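Local atomic coordinates of alpha-ketoglutarate-dependent 2,4-dichlorophenoxyacetate dioxygenase (Bradyrhizobium diazoefficiens, PDB entry 5BKE), a protein that probably acts as a metal- and 2-oxoglutarate-dependent dioxygenase of the TfdA family, breaking down aryloxyalkanoate herbicides such as 2,4-dichlorophenoxyacetate. Residues K39-V44 and N259-H264; L210-H215 and E236-P241. All blocks are in the same frame, centred on the assembly; numbering follows the deposited sequence.

Contact 1: K39-V44 and N259-H264; sequences KYAVLV and NRQTMH. With MN (manganese (II) ion), chain N; OGA (N-oxalylglycine), chain O.
Ala41 and Val42 meet Thr262 where the two sheets of the double-stranded beta-helix, the cupin-type fold of the TauD/TfdA dioxygenases, come together. Helix 27-40 ends here, and Ala41 leaves helical geometry with a positive phi of 71° before strand 42-45 begins. Its CB points at the opposite segment and lodges between two side chains, 3.8 Å from Thr262 CG2 and 4.0 Å from Gln261 NE2. Val42 adds its CG2 branch, which comes within 4.0 Å of the same methyl, Thr262 CG2, the two side chains running aslant to each other. Thr262 is thus divided by function: CG2, anti to its carbonyl carbon, serves the apolar contact, while OG1 is hydrogen-bonded to the backbone oxygen of Asp258. Gln261 stretches out beyond CG, and its amide NE2 is hydrogen-bonded to Asp258 OD2, an anchor that holds the amide beside the Ala41 methyl. Asp258 also pairs through its backbone with Ala41, so one residue ties down both sides of the contact. Two residues beyond Thr262, His264 completes the metal site with His115 and Asp117, the facial triad of two histidines and one carboxylate. N-oxalylglycine chelates the manganese through O1 and O2', with its C2 in the plane of the imidazole at the ring edge, and His264 NE2 binds the manganese at 2.2 Å.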
ATOM      1  N   LYS C  39       9.099  17.233  23.683  1.00 20.82           N
ATOM      2  CA  LYS C  39       9.611  16.317  22.659  1.00 20.37           C
ATOM      3  C   LYS C  39      10.582  15.247  23.215  1.00 20.35           C
ATOM      4  O   LYS C  39      10.292  14.049  23.157  1.00 20.31           O
ATOM      5  CB  LYS C  39      10.245  17.123  21.518  1.00 21.33           C
ATOM      6  CG  LYS C  39      10.722  16.281  20.332  1.00 22.44           C
ATOM      7  CD  LYS C  39      11.189  17.164  19.185  1.00 23.10           C
ATOM      8  CE  LYS C  39      11.718  16.321  18.030  1.00 23.47           C
ATOM      9  NZ  LYS C  39      11.866  17.177  16.814  1.00 24.71           N
ATOM     10  N   TYR C  40      11.710  15.689  23.781  1.00 20.34           N
ATOM     11  CA  TYR C  40      12.827  14.813  24.160  1.00 19.54           C
ATOM     12  C   TYR C  40      12.705  14.151  25.537  1.00 19.91           C
ATOM     13  O   TYR C  40      13.347  13.127  25.792  1.00 19.73           O
ATOM     14  CB  TYR C  40      14.153  15.564  24.033  1.00 19.59           C
ATOM     15  CG  TYR C  40      14.445  16.032  22.617  1.00 20.04           C
ATOM     16  CD1 TYR C  40      14.992  15.145  21.667  1.00 19.87           C
ATOM     17  CD2 TYR C  40      14.170  17.346  22.218  1.00 19.55           C
ATOM     18  CE1 TYR C  40      15.264  15.557  20.363  1.00 20.20           C
ATOM     19  CE2 TYR C  40      14.441  17.773  20.919  1.00 20.08           C
ATOM     20  CZ  TYR C  40      14.985  16.870  19.994  1.00 20.91           C
ATOM     21  OH  TYR C  40      15.262  17.273  18.710  1.00 21.80           O
ATOM     22  N   ALA C  41      11.883  14.729  26.417  1.00 19.80           N
ATOM     23  CA  ALA C  41      11.654  14.224  27.794  1.00 19.88           C
ATOM     24  C   ALA C  41      12.818  14.406  28.783  1.00 20.24           C
ATOM     25  O   ALA C  41      12.590  14.542  30.003  1.00 20.66           O
ATOM     26  CB  ALA C  41      11.134  12.781  27.804  1.00 18.87           C
ATOM     27  N   VAL C  42      14.043  14.400  28.264  1.00 19.30           N
ATOM     28  CA  VAL C  42      15.265  14.584  29.051  1.00 19.67           C
ATOM     29  C   VAL C  42      16.197  15.510  28.263  1.00 20.81           C
ATOM     30  O   VAL C  42      16.396  15.336  27.049  1.00 20.20           O
ATOM     31  CB  VAL C  42      15.996  13.243  29.372  1.00 19.36           C
ATOM     32  CG1 VAL C  42      17.224  13.471  30.244  1.00 19.60           C
ATOM     33  CG2 VAL C  42      15.092  12.240  30.060  1.00 18.73           C
ATOM     34  N   LEU C  43      16.757  16.496  28.958  1.00 21.05           N
ATOM     35  CA  LEU C  43      17.687  17.433  28.358  1.00 21.33           C
ATOM     36  C   LEU C  43      18.993  17.463  29.137  1.00 22.60           C
ATOM     37  O   LEU C  43      18.990  17.432  30.367  1.00 22.85           O
ATOM     38  CB  LEU C  43      17.070  18.834  28.239  1.00 20.78           C
ATOM     39  CG  LEU C  43      15.875  19.049  27.298  1.00 20.80           C
ATOM     40  CD1 LEU C  43      15.480  20.522  27.306  1.00 19.97           C
ATOM     41  CD2 LEU C  43      16.133  18.552  25.865  1.00 20.75           C
ATOM     42  N   VAL C  44      20.104  17.512  28.399  1.00 23.75           N
ATOM     43  CA  VAL C  44      21.459  17.461  28.952  1.00 23.15           C
ATOM     44  C   VAL C  44      22.154  18.770  28.595  1.00 23.66           C
ATOM     45  O   VAL C  44      22.220  19.143  27.427  1.00 23.93           O
ATOM     46  CB  VAL C  44      22.252  16.249  28.384  1.00 23.81           C
ATOM     47  CG1 VAL C  44      23.706  16.244  28.865  1.00 22.83           C
ATOM     48  CG2 VAL C  44      21.567  14.934  28.744  1.00 22.81           C
ATOM     49  N   ASN C 259       9.113  14.212  34.531  1.00 19.41           N
ATOM     50  CA  ASN C 259       8.638  13.080  35.356  1.00 18.87           C
ATOM     51  C   ASN C 259       7.360  12.452  34.797  1.00 18.91           C
ATOM     52  O   ASN C 259       7.076  11.283  35.057  1.00 18.48           O
ATOM     53  CB  ASN C 259       8.439  13.523  36.817  1.00 18.45           C
ATOM     54  CG  ASN C 259       9.766  13.745  37.538  1.00 18.14           C
ATOM     55  OD1 ASN C 259      10.521  12.793  37.813  1.00 17.51           O
ATOM     56  ND2 ASN C 259      10.070  15.006  37.822  1.00 17.50           N
ATOM     57  N   ARG C 260       6.622  13.237  34.009  1.00 18.57           N
ATOM     58  CA  ARG C 260       5.360  12.809  33.400  1.00 19.92           C
ATOM     59  C   ARG C 260       5.547  11.814  32.221  1.00 20.52           C
ATOM     60  O   ARG C 260       4.573  11.165  31.804  1.00 20.28           O
ATOM     61  CB  ARG C 260       4.530  14.030  32.957  1.00 19.69           C
ATOM     62  CG  ARG C 260       4.392  15.123  34.024  1.00 19.74           C
ATOM     63  CD  ARG C 260       3.756  16.396  33.486  1.00 19.61           C
ATOM     64  NE  ARG C 260       4.569  17.014  32.441  1.00 19.99           N
ATOM     65  CZ  ARG C 260       4.249  18.114  31.765  1.00 20.41           C
ATOM     66  NH1 ARG C 260       3.118  18.771  32.019  1.00 20.76           N
ATOM     67  NH2 ARG C 260       5.078  18.572  30.832  1.00 20.44           N
ATOM     68  N   GLN C 261       6.795  11.672  31.748  1.00 20.15           N
ATOM     69  CA  GLN C 261       7.139  10.859  30.569  1.00 20.70           C
ATOM     70  C   GLN C 261       8.253   9.837  30.794  1.00 21.48           C
ATOM     71  O   GLN C 261       8.610   9.114  29.852  1.00 21.05           O
ATOM     72  CB  GLN C 261       7.560  11.764  29.400  1.00 20.57           C
ATOM     73  CG  GLN C 261       6.514  12.773  28.975  1.00 21.39           C
ATOM     74  CD  GLN C 261       6.944  13.570  27.775  1.00 21.55           C
ATOM     75  OE1 GLN C 261       6.666  13.178  26.644  1.00 21.03           O
ATOM     76  NE2 GLN C 261       7.628  14.699  28.005  1.00 20.75           N
ATOM     77  N   THR C 262       8.811   9.791  32.011  1.00 21.26           N
ATOM     78  CA  THR C 262      10.037   9.035  32.278  1.00 22.03           C
ATOM     79  C   THR C 262      10.072   8.321  33.626  1.00 22.66           C
ATOM     80  O   THR C 262       9.296   8.628  34.533  1.00 23.13           O
ATOM     81  CB  THR C 262      11.299   9.935  32.268  1.00 23.10           C
ATOM     82  OG1 THR C 262      11.199  10.915  33.316  1.00 24.23           O
ATOM     83  CG2 THR C 262      11.531  10.618  30.915  1.00 22.26           C
ATOM     84  N   MET C 263      10.982   7.352  33.724  1.00 21.94           N
ATOM     85  CA  MET C 263      11.559   6.919  34.988  1.00 21.45           C
ATOM     86  C   MET C 263      13.050   7.198  34.958  1.00 21.83           C
ATOM     87  O   MET C 263      13.640   7.403  33.886  1.00 20.56           O
ATOM     88  CB  MET C 263      11.341   5.431  35.231  1.00 21.97           C
ATOM     89  CG  MET C 263       9.950   5.074  35.711  1.00 21.49           C
ATOM     90  SD  MET C 263       9.898   3.475  36.509  1.00 21.72           S
ATOM     91  CE  MET C 263      10.458   2.389  35.182  1.00 21.17           C
ATOM     92  N   HIS C 264      13.657   7.201  36.141  1.00 21.47           N
ATOM     93  CA  HIS C 264      15.098   7.352  36.276  1.00 22.06           C
ATOM     94  C   HIS C 264      15.604   6.616  37.518  1.00 22.42           C
ATOM     95  O   HIS C 264      14.806   6.207  38.385  1.00 22.41           O
ATOM     96  CB  HIS C 264      15.503   8.830  36.265  1.00 21.56           C
ATOM     97  CG  HIS C 264      14.974   9.600  37.423  1.00 22.80           C
ATOM     98  ND1 HIS C 264      13.685  10.080  37.464  1.00 22.45           N
ATOM     99  CD2 HIS C 264      15.548   9.951  38.597  1.00 22.10           C
ATOM    100  CE1 HIS C 264      13.486  10.686  38.618  1.00 22.55           C
ATOM    101  NE2 HIS C 264      14.604  10.635  39.316  1.00 22.56           N
TER
HETATM  102 MN    MN N 401      14.626  10.948  41.521  1.00 21.18          MN
HETATM  103  C1  OGA O 402      16.745  12.715  41.820  1.00 29.89           C
HETATM  104  C2  OGA O 402      17.420  11.453  41.609  1.00 28.89           C
HETATM  105  C4  OGA O 402      19.571  10.343  41.177  1.00 31.18           C
HETATM  106  C5  OGA O 402      21.006  10.792  41.233  1.00 32.50           C
HETATM  107  O1  OGA O 402      15.495  12.726  41.704  1.00 29.18           O
HETATM  108  O2  OGA O 402      17.434  13.731  42.063  1.00 31.38           O
HETATM  109  O2' OGA O 402      16.768  10.420  41.728  1.00 28.82           O
HETATM  110  O3  OGA O 402      21.390  11.339  42.292  1.00 34.75           O
HETATM  111  N1  OGA O 402      18.698  11.504  41.261  1.00 29.78           N
HETATM  112  O4  OGA O 402      21.734  10.615  40.229  1.00 31.84           O

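Contact 2: L210-H215 and E236-P241; sequences LYLSSH and EHATQP
Leu212 reaches from an irregular loop to Ala238, the last helical residue of helix 224-238, and the course of its side chain explains the contact. CB points toward the helix end. CG lies anti to the carbonyl carbon (chi1 -59°), and from it CD1 continues the extended line (chi2 178°) until it meets Ala238 CB at 3.7 Å. That methyl-to-methyl approach is the closest between the segments. Leu210, two residues earlier, faces the same way and brings its CD1 to the same methyl, 4.4 Å from Ala238 CB, and to His237, 4.4 Å from CD2, approaching the imidazole at its edge, near the ring plane. The intervening Tyr211 centres an inverse gamma turn, with a weak hydrogen bond from Leu212 N to Leu210 O. On the helix side, Gln240 NE2 donates to His237 O at 2.9 Å, nearly straight at 168° and on a lone pair in the carbonyl plane, tying the chain leaving the helix back to its last turn. His237 NE2 is hydrogen-bonded to Ala150 O. Helix 147-152 flanks the contact, with Met147 against Leu212 and Ala238 and Ala150 against Leu210 and Ala238, while strand 194-201 touches Leu212 through Leu198.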
ATOM      1  N   LEU C 210       3.463   4.792  30.211  1.00 24.57           N
ATOM      2  CA  LEU C 210       3.392   3.972  31.410  1.00 23.65           C
ATOM      3  C   LEU C 210       3.848   4.796  32.609  1.00 23.56           C
ATOM      4  O   LEU C 210       4.953   5.327  32.621  1.00 22.96           O
ATOM      5  CB  LEU C 210       4.268   2.722  31.247  1.00 23.75           C
ATOM      6  CG  LEU C 210       3.807   1.647  30.245  1.00 24.50           C
ATOM      7  CD1 LEU C 210       4.904   0.617  29.957  1.00 23.98           C
ATOM      8  CD2 LEU C 210       2.557   0.950  30.761  1.00 23.95           C
ATOM      9  N   TYR C 211       2.984   4.911  33.612  1.00 23.01           N
ATOM     10  CA  TYR C 211       3.325   5.653  34.817  1.00 22.53           C
ATOM     11  C   TYR C 211       3.859   4.664  35.828  1.00 21.93           C
ATOM     12  O   TYR C 211       3.154   4.207  36.736  1.00 21.24           O
ATOM     13  CB  TYR C 211       2.134   6.454  35.361  1.00 22.62           C
ATOM     14  CG  TYR C 211       2.499   7.484  36.429  1.00 23.59           C
ATOM     15  CD1 TYR C 211       3.835   7.684  36.838  1.00 23.13           C
ATOM     16  CD2 TYR C 211       1.509   8.272  37.016  1.00 23.44           C
ATOM     17  CE1 TYR C 211       4.161   8.620  37.805  1.00 23.34           C
ATOM     18  CE2 TYR C 211       1.825   9.217  37.980  1.00 23.97           C
ATOM     19  CZ  TYR C 211       3.148   9.393  38.367  1.00 23.92           C
ATOM     20  OH  TYR C 211       3.446  10.351  39.309  1.00 23.90           O
ATOM     21  N   LEU C 212       5.126   4.330  35.632  1.00 21.03           N
ATOM     22  CA  LEU C 212       5.794   3.354  36.463  1.00 20.60           C
ATOM     23  C   LEU C 212       6.675   4.063  37.481  1.00 21.07           C
ATOM     24  O   LEU C 212       7.117   5.198  37.250  1.00 20.11           O
ATOM     25  CB  LEU C 212       6.597   2.385  35.593  1.00 19.84           C
ATOM     26  CG  LEU C 212       5.814   1.596  34.543  1.00 19.56           C
ATOM     27  CD1 LEU C 212       6.768   0.719  33.743  1.00 19.80           C
ATOM     28  CD2 LEU C 212       4.704   0.752  35.168  1.00 19.46           C
ATOM     29  N   SER C 213       6.909   3.388  38.608  1.00 21.78           N
ATOM     30  CA  SER C 213       7.639   3.959  39.747  1.00 23.04           C
ATOM     31  C   SER C 213       7.809   2.942  40.861  1.00 22.03           C
ATOM     32  O   SER C 213       6.892   2.150  41.148  1.00 22.17           O
ATOM     33  CB  SER C 213       6.918   5.204  40.295  1.00 23.90           C
ATOM     34  OG  SER C 213       7.736   5.913  41.211  1.00 25.39           O
ATOM     35  N   SER C 214       8.984   2.975  41.493  1.00 21.70           N
ATOM     36  CA  SER C 214       9.265   2.171  42.698  1.00 22.42           C
ATOM     37  C   SER C 214       8.251   2.409  43.836  1.00 21.74           C
ATOM     38  O   SER C 214       8.006   1.519  44.647  1.00 22.11           O
ATOM     39  CB  SER C 214      10.678   2.452  43.207  1.00 21.94           C
ATOM     40  OG  SER C 214      10.800   3.815  43.587  1.00 23.12           O
ATOM     41  N   HIS C 215       7.668   3.602  43.880  1.00 22.16           N
ATOM     42  CA  HIS C 215       6.669   3.951  44.902  1.00 23.08           C
ATOM     43  C   HIS C 215       5.338   3.191  44.748  1.00 23.62           C
ATOM     44  O   HIS C 215       4.627   2.995  45.727  1.00 23.19           O
ATOM     45  CB  HIS C 215       6.447   5.462  44.956  1.00 22.43           C
ATOM     46  CG  HIS C 215       7.717   6.258  45.029  1.00 22.60           C
ATOM     47  ND1 HIS C 215       8.703   6.012  45.964  1.00 22.90           N
ATOM     48  CD2 HIS C 215       8.154   7.308  44.293  1.00 22.42           C
ATOM     49  CE1 HIS C 215       9.695   6.869  45.792  1.00 22.51           C
ATOM     50  NE2 HIS C 215       9.386   7.667  44.786  1.00 22.23           N
ATOM     51  N   GLU C 236      10.130  -4.409  33.779  1.00 25.65           N
ATOM     52  CA  GLU C 236      11.152  -5.118  33.014  1.00 27.05           C
ATOM     53  C   GLU C 236      11.094  -4.730  31.527  1.00 26.53           C
ATOM     54  O   GLU C 236      12.132  -4.495  30.910  1.00 24.79           O
ATOM     55  CB  GLU C 236      11.005  -6.627  33.186  1.00 28.70           C
ATOM     56  CG  GLU C 236      12.188  -7.450  32.666  1.00 30.96           C
ATOM     57  CD  GLU C 236      11.875  -8.938  32.580  1.00 33.06           C
ATOM     58  OE1 GLU C 236      11.066  -9.440  33.399  1.00 34.87           O
ATOM     59  OE2 GLU C 236      12.441  -9.615  31.694  1.00 34.65           O
ATOM     60  N   HIS C 237       9.875  -4.651  30.985  1.00 27.33           N
ATOM     61  CA  HIS C 237       9.633  -4.249  29.596  1.00 26.93           C
ATOM     62  C   HIS C 237      10.145  -2.834  29.314  1.00 26.38           C
ATOM     63  O   HIS C 237      10.807  -2.594  28.301  1.00 27.33           O
ATOM     64  CB  HIS C 237       8.141  -4.353  29.257  1.00 28.42           C
ATOM     65  CG  HIS C 237       7.772  -3.673  27.976  1.00 29.31           C
ATOM     66  ND1 HIS C 237       7.994  -4.245  26.741  1.00 28.80           N
ATOM     67  CD2 HIS C 237       7.238  -2.451  27.735  1.00 29.20           C
ATOM     68  CE1 HIS C 237       7.600  -3.411  25.795  1.00 29.07           C
ATOM     69  NE2 HIS C 237       7.140  -2.313  26.371  1.00 30.28           N
ATOM     70  N   ALA C 238       9.845  -1.918  30.230  1.00 25.19           N
ATOM     71  CA  ALA C 238      10.101  -0.490  30.054  1.00 24.07           C
ATOM     72  C   ALA C 238      11.540  -0.079  30.288  1.00 23.29           C
ATOM     73  O   ALA C 238      11.928   1.022  29.903  1.00 23.41           O
ATOM     74  CB  ALA C 238       9.182   0.312  30.965  1.00 24.28           C
ATOM     75  N   THR C 239      12.318  -0.945  30.933  1.00 24.01           N
ATOM     76  CA  THR C 239      13.716  -0.637  31.294  1.00 24.73           C
ATOM     77  C   THR C 239      14.755  -1.458  30.508  1.00 25.66           C
ATOM     78  O   THR C 239      15.951  -1.461  30.847  1.00 25.46           O
ATOM     79  CB  THR C 239      13.966  -0.756  32.815  1.00 23.62           C
ATOM     80  OG1 THR C 239      13.688  -2.093  33.255  1.00 22.85           O
ATOM     81  CG2 THR C 239      13.079   0.228  33.572  1.00 23.20           C
ATOM     82  N   GLN C 240      14.289  -2.136  29.456  1.00 26.07           N
ATOM     83  CA  GLN C 240      15.165  -2.756  28.455  1.00 26.64           C
ATOM     84  C   GLN C 240      16.096  -1.692  27.852  1.00 26.47           C
ATOM     85  O   GLN C 240      15.688  -0.530  27.716  1.00 26.03           O
ATOM     86  CB  GLN C 240      14.335  -3.391  27.332  1.00 28.11           C
ATOM     87  CG  GLN C 240      13.499  -4.591  27.748  1.00 30.03           C
ATOM     88  CD  GLN C 240      12.682  -5.146  26.600  1.00 31.49           C
ATOM     89  OE1 GLN C 240      13.119  -6.068  25.918  1.00 35.53           O
ATOM     90  NE2 GLN C 240      11.502  -4.582  26.367  1.00 30.86           N
ATOM     91  N   PRO C 241      17.342  -2.077  27.492  1.00 27.01           N
ATOM     92  CA  PRO C 241      18.346  -1.138  26.953  1.00 28.59           C
ATOM     93  C   PRO C 241      17.864  -0.232  25.808  1.00 29.44           C
ATOM     94  O   PRO C 241      18.303   0.912  25.718  1.00 30.62           O
ATOM     95  CB  PRO C 241      19.464  -2.065  26.459  1.00 28.13           C
ATOM     96  CG  PRO C 241      19.358  -3.249  27.355  1.00 28.00           C
ATOM     97  CD  PRO C 241      17.888  -3.448  27.587  1.00 26.59           C
TER

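How the contacts relate
Contact 2 is nested along the chain within the loop closed by contact 1, and their centres lie about 13 Å apart. Met263 joins them directly: lying between Thr262 and the metal ligand His264, it sends its side chain to the 210-215 loop, where CG is 3.2 Å from Leu212 O and SD is 3.7 Å from Ser213 N. Its CE goes on to the other segment of contact 2, 3.8 Å from Thr239 CG2. Contact 1 includes a manganese ligand; contact 2 lies farther from the metal, the Leu212 side chain about 13 Å from the manganese and about 9 Å from the side chain of His115.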